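PDB 4ZRX: F5/8 type C domain protein from Bacteroides ovatus, which is a putative alpha-L-fucosidase that probably hydrolyses terminal alpha-L-fucose residues from glycans, and carries an F5/8 type C domain that may bind carbohydrate. Local coordinates for residues Ala403-Ala408 with Trp414-Lys419; Asp223-Gly228 with Val233-Glu238. All coordinates share one frame; numbering follows the deposited sequence.

Contact 1. Residues Ala403-Ala408 with Trp414-Lys419; sequences AFTVEA and WKEVGK
V406 O takes two backbone bonds from the facing strand, from V417 N at 2.9 Å and from G418 N at 3.2 Å. Both donors reach it from the same face of its carbonyl plane. V417 and G418 thus sit opposite one residue, which makes a classic beta bulge in an antiparallel hairpin. V406 N returns a bond to G418 O. Beyond the bulge, A408 and K415 form a regular hydrogen-bonded pair, with both bonds present. The extra residue, V417, lays CG2 against V406 CG1 at 3.7 Å, and its CG1 meets A408 CB. On the face that bears T405 and E407, K419 runs alongside T405. Its chain bends at chi3 (103°) and chi4 (70°), which brings K419 NZ back to T405 OG1 at 2.9 Å. That hydroxyl is also hydrogen-bonded to D444. One water donates to both E407 OE2 and E416 OE1, carboxylate oxygens that lie 4.8 Å apart. R440 and R442 pair with E407 OE1 and probably offset any repulsion between the two. W414 sets its indole CE3 3.7 Å from E407 CB, and R440 makes a cation-pi contact with the same ring. Strand 413-420 is outermost in its four-stranded sheet, and strand 401-410 lies between it and strand 438-446. On the other face, F404 and V406 touch L429 of strand 427-431. V417 touches F431 of the same strand.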
# COMPACT_ATOMS: atom_id res chain seq x y z
N ALA A 403 5.64 -15.39 -18.73
CA ALA A 403 4.49 -16.20 -18.30
C ALA A 403 4.96 -17.49 -17.68
O ALA A 403 5.95 -18.08 -18.14
CB ALA A 403 3.60 -16.51 -19.50
N PHE A 404 4.27 -17.93 -16.63
CA PHE A 404 4.69 -19.14 -15.96
C PHE A 404 3.46 -19.79 -15.32
O PHE A 404 2.44 -19.15 -15.08
CB PHE A 404 5.78 -18.91 -14.89
CG PHE A 404 5.34 -18.13 -13.73
CD1 PHE A 404 5.36 -16.72 -13.75
CD2 PHE A 404 4.93 -18.76 -12.58
CE1 PHE A 404 4.93 -16.02 -12.65
CE2 PHE A 404 4.52 -18.07 -11.47
CZ PHE A 404 4.50 -16.64 -11.52
N THR A 405 3.62 -21.07 -15.02
CA THR A 405 2.63 -21.90 -14.38
C THR A 405 3.28 -22.68 -13.25
O THR A 405 4.42 -23.08 -13.37
CB THR A 405 2.06 -22.91 -15.42
OG1 THR A 405 1.51 -22.13 -16.50
CG2 THR A 405 0.93 -23.77 -14.79
N VAL A 406 2.53 -22.89 -12.15
CA VAL A 406 2.95 -23.67 -11.02
C VAL A 406 1.92 -24.77 -10.74
O VAL A 406 0.73 -24.53 -10.74
CB VAL A 406 3.10 -22.85 -9.74
CG1 VAL A 406 3.69 -23.63 -8.70
CG2 VAL A 406 3.96 -21.58 -10.02
N GLU A 407 2.46 -26.00 -10.57
CA GLU A 407 1.68 -27.18 -10.28
C GLU A 407 2.22 -27.86 -9.04
O GLU A 407 3.38 -27.72 -8.71
CB GLU A 407 1.72 -28.14 -11.47
CG GLU A 407 1.11 -27.52 -12.69
CD GLU A 407 1.50 -28.21 -13.97
OE1 GLU A 407 2.48 -29.01 -14.02
OE2 GLU A 407 0.82 -27.95 -14.96
N ALA A 408 1.32 -28.51 -8.30
CA ALA A 408 1.64 -29.25 -7.08
C ALA A 408 1.22 -30.68 -7.25
O ALA A 408 0.12 -30.99 -7.79
CB ALA A 408 0.95 -28.63 -5.91
N TRP A 414 -0.75 -34.22 -10.61
CA TRP A 414 -0.49 -32.79 -10.67
C TRP A 414 -1.79 -31.94 -10.66
O TRP A 414 -2.76 -32.27 -11.33
CB TRP A 414 0.31 -32.47 -11.93
CG TRP A 414 1.69 -32.98 -11.91
CD1 TRP A 414 2.16 -34.06 -12.59
CD2 TRP A 414 2.79 -32.52 -11.09
NE1 TRP A 414 3.48 -34.26 -12.31
CE2 TRP A 414 3.91 -33.33 -11.40
CE3 TRP A 414 2.97 -31.45 -10.23
CZ2 TRP A 414 5.16 -33.12 -10.83
CZ3 TRP A 414 4.22 -31.24 -9.62
CH2 TRP A 414 5.29 -32.10 -9.91
N LYS A 415 -1.78 -30.90 -9.84
CA LYS A 415 -2.85 -29.89 -9.82
C LYS A 415 -2.26 -28.52 -10.11
O LYS A 415 -1.26 -28.16 -9.52
CB LYS A 415 -3.50 -29.89 -8.46
CG LYS A 415 -4.76 -29.04 -8.39
CD LYS A 415 -5.36 -29.06 -6.99
CE LYS A 415 -6.72 -28.34 -7.02
NZ LYS A 415 -7.04 -27.98 -5.60
N GLU A 416 -2.88 -27.78 -11.01
CA GLU A 416 -2.44 -26.39 -11.23
C GLU A 416 -2.80 -25.54 -10.01
O GLU A 416 -3.95 -25.52 -9.54
CB GLU A 416 -3.06 -25.88 -12.53
CG GLU A 416 -2.48 -24.52 -12.93
CD GLU A 416 -3.01 -24.05 -14.26
OE1 GLU A 416 -2.83 -24.77 -15.25
OE2 GLU A 416 -3.58 -22.92 -14.30
N VAL A 417 -1.82 -24.86 -9.46
CA VAL A 417 -2.03 -24.00 -8.30
C VAL A 417 -1.85 -22.55 -8.63
O VAL A 417 -2.31 -21.71 -7.81
CB VAL A 417 -1.18 -24.40 -7.09
CG1 VAL A 417 -1.63 -25.78 -6.59
CG2 VAL A 417 0.36 -24.37 -7.37
N GLY A 418 -1.18 -22.19 -9.74
CA GLY A 418 -1.17 -20.78 -10.12
C GLY A 418 -0.56 -20.52 -11.44
O GLY A 418 0.11 -21.36 -11.98
N LYS A 419 -0.82 -19.31 -11.94
CA LYS A 419 -0.26 -18.86 -13.15
C LYS A 419 0.10 -17.40 -12.94
O LYS A 419 -0.66 -16.71 -12.27
CB LYS A 419 -1.26 -18.92 -14.27
CG LYS A 419 -1.36 -20.29 -14.96
CD LYS A 419 -2.34 -20.20 -16.17
CE LYS A 419 -1.65 -20.13 -17.45
NZ LYS A 419 -0.98 -21.42 -17.80
O HOH W 1 -1.62 -27.10 -15.64

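Contact 2. Residues Asp223-Gly228 with Val233-Glu238; sequences DVRWVG and VGRETE
V227 has the most surface buried here, followed by R235 and R225. R235 holds V227 O with both terminal nitrogens, NH1 at 3.0 Å and NH2 at 3.1 Å. NH1 lies in the carbonyl plane on a lone pair, while NH2 is tilted out of it. The V227 side chain and the arginine run past each other with opposed directions. V227 CG2, placed anti to its own backbone nitrogen, packs close to R235 NH1. V227 CG2 also lies 3.9 Å from G234 CA. R225 turns at chi3 (60°) and brings NH1 and NH2 to a single oxygen, E238 OE2. R225 NH2 lies 2.9 Å from E238 OE2. Both nitrogens come from one face of the carboxylate, whose plane is turned 40° from the guanidinium. E238 OE1 offers its syn lone pair to R235 NH1 at 3.2 Å. This salt-bridge network links strand 225-226, through R225, to the loop before strand 241-242, which carries R235 and E238, in the fucosidase TIM-barrel domain. The carboxylate probably offsets the charge of the two NH1 atoms of R225 and R235, which approach to 3.5 Å. An alanine in place of R235 is likely to leave V227 O without both donors and E238 OE1 without its charged mate. Outside the two segments, R225 NE bonds Y283 O of strand 279-290, and R235 NH2 bonds A265 O.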
# COMPACT_ATOMS: atom_id res chain seq x y z
N ASP A 223 15.97 6.49 -9.98
CA ASP A 223 16.31 5.22 -9.30
C ASP A 223 15.08 4.39 -8.93
O ASP A 223 15.17 3.16 -8.99
CB ASP A 223 17.18 5.42 -8.06
CG ASP A 223 18.58 5.85 -8.37
OD1 ASP A 223 19.18 5.20 -9.26
OD2 ASP A 223 19.06 6.77 -7.66
N VAL A 224 14.02 5.06 -8.48
CA VAL A 224 12.84 4.38 -7.92
C VAL A 224 11.58 5.07 -8.44
O VAL A 224 11.48 6.29 -8.39
CB VAL A 224 12.88 4.42 -6.40
CG1 VAL A 224 11.58 3.95 -5.72
CG2 VAL A 224 14.04 3.61 -5.80
N ARG A 225 10.65 4.25 -8.92
CA ARG A 225 9.44 4.69 -9.60
C ARG A 225 8.25 4.54 -8.65
O ARG A 225 8.04 3.48 -8.06
CB ARG A 225 9.23 3.84 -10.86
CG ARG A 225 7.88 3.88 -11.51
CD ARG A 225 7.85 3.14 -12.80
NE ARG A 225 8.19 1.75 -12.66
CZ ARG A 225 7.35 0.73 -12.49
NH1 ARG A 225 6.03 0.91 -12.37
NH2 ARG A 225 7.85 -0.48 -12.40
N TRP A 226 7.43 5.58 -8.59
CA TRP A 226 6.17 5.47 -7.89
C TRP A 226 5.26 4.46 -8.59
O TRP A 226 5.07 4.57 -9.77
CB TRP A 226 5.48 6.81 -7.94
CG TRP A 226 4.16 6.85 -7.20
CD1 TRP A 226 3.92 6.36 -5.98
CD2 TRP A 226 2.95 7.49 -7.62
NE1 TRP A 226 2.61 6.57 -5.61
CE2 TRP A 226 1.99 7.29 -6.61
CE3 TRP A 226 2.56 8.15 -8.80
CZ2 TRP A 226 0.69 7.77 -6.70
CZ3 TRP A 226 1.24 8.67 -8.88
CH2 TRP A 226 0.33 8.47 -7.81
N VAL A 227 4.63 3.56 -7.84
CA VAL A 227 3.82 2.53 -8.42
C VAL A 227 2.63 3.15 -9.19
O VAL A 227 2.10 2.44 -10.04
CB VAL A 227 3.34 1.49 -7.38
CG1 VAL A 227 2.34 2.06 -6.44
CG2 VAL A 227 2.84 0.22 -8.07
N GLY A 228 2.16 4.36 -8.81
CA GLY A 228 1.08 5.03 -9.57
C GLY A 228 -0.20 5.16 -8.83
O GLY A 228 -1.17 5.69 -9.36
N VAL A 233 -1.53 -1.09 -3.80
CA VAL A 233 -1.81 -2.15 -4.81
C VAL A 233 -0.82 -2.07 -5.95
O VAL A 233 -0.76 -1.06 -6.65
CB VAL A 233 -3.23 -2.04 -5.38
CG1 VAL A 233 -3.52 -3.25 -6.30
CG2 VAL A 233 -4.26 -2.06 -4.23
N GLY A 234 0.04 -3.08 -6.08
CA GLY A 234 0.94 -3.12 -7.23
C GLY A 234 0.28 -3.77 -8.42
O GLY A 234 -0.95 -3.85 -8.50
N ARG A 235 1.11 -4.23 -9.34
CA ARG A 235 0.63 -4.85 -10.56
C ARG A 235 1.02 -6.32 -10.55
O ARG A 235 2.18 -6.70 -10.23
CB ARG A 235 1.36 -4.26 -11.74
CG ARG A 235 1.04 -2.78 -12.09
CD ARG A 235 1.94 -2.26 -13.22
NE ARG A 235 1.58 -0.85 -13.45
CZ ARG A 235 1.94 0.16 -12.66
NH1 ARG A 235 2.75 -0.02 -11.62
NH2 ARG A 235 1.50 1.35 -12.93
N GLU A 236 0.06 -7.17 -10.95
CA GLU A 236 0.41 -8.57 -11.24
C GLU A 236 1.50 -8.72 -12.31
O GLU A 236 2.36 -9.60 -12.18
CB GLU A 236 -0.81 -9.34 -11.68
CG GLU A 236 -1.79 -9.51 -10.53
CD GLU A 236 -3.15 -10.03 -11.03
OE1 GLU A 236 -3.80 -9.28 -11.73
OE2 GLU A 236 -3.59 -11.11 -10.64
N THR A 237 1.48 -7.89 -13.34
CA THR A 237 2.51 -7.89 -14.35
C THR A 237 3.31 -6.61 -14.13
O THR A 237 2.82 -5.51 -14.47
CB THR A 237 1.93 -7.86 -15.72
OG1 THR A 237 1.09 -8.97 -15.94
CG2 THR A 237 3.00 -7.80 -16.83
N GLU A 238 4.48 -6.74 -13.47
CA GLU A 238 5.28 -5.58 -13.09
C GLU A 238 6.65 -5.66 -13.74
O GLU A 238 7.53 -6.46 -13.30
CB GLU A 238 5.39 -5.47 -11.58
CG GLU A 238 6.04 -4.15 -11.10
CD GLU A 238 5.18 -2.91 -11.31
OE1 GLU A 238 4.15 -2.72 -10.61
OE2 GLU A 238 5.49 -2.07 -12.20

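In the fold
From the N terminus, the chain reaches contact 2 first. It closes a short loop after strand 225-226, which pairs with strand 279-290 in the sheet of the fucosidase domain. That loop is complete well before contact 1 opens. Contact 1 closes the hairpin of strands 401-410 and 413-420 in a later four-stranded antiparallel sheet. The two contacts follow in series and neither nest nor cross. The centres of contact 1 and contact 2 lie about 24 Å apart. The nearest atoms of contact 1 and contact 2 are about 7 Å apart. Residues beside the hairpin still meet the earlier loop. T237 is hydrogen-bonded to T421, and E238 to T422 and Q399. These bonds tie the barrel domain to the beta domain.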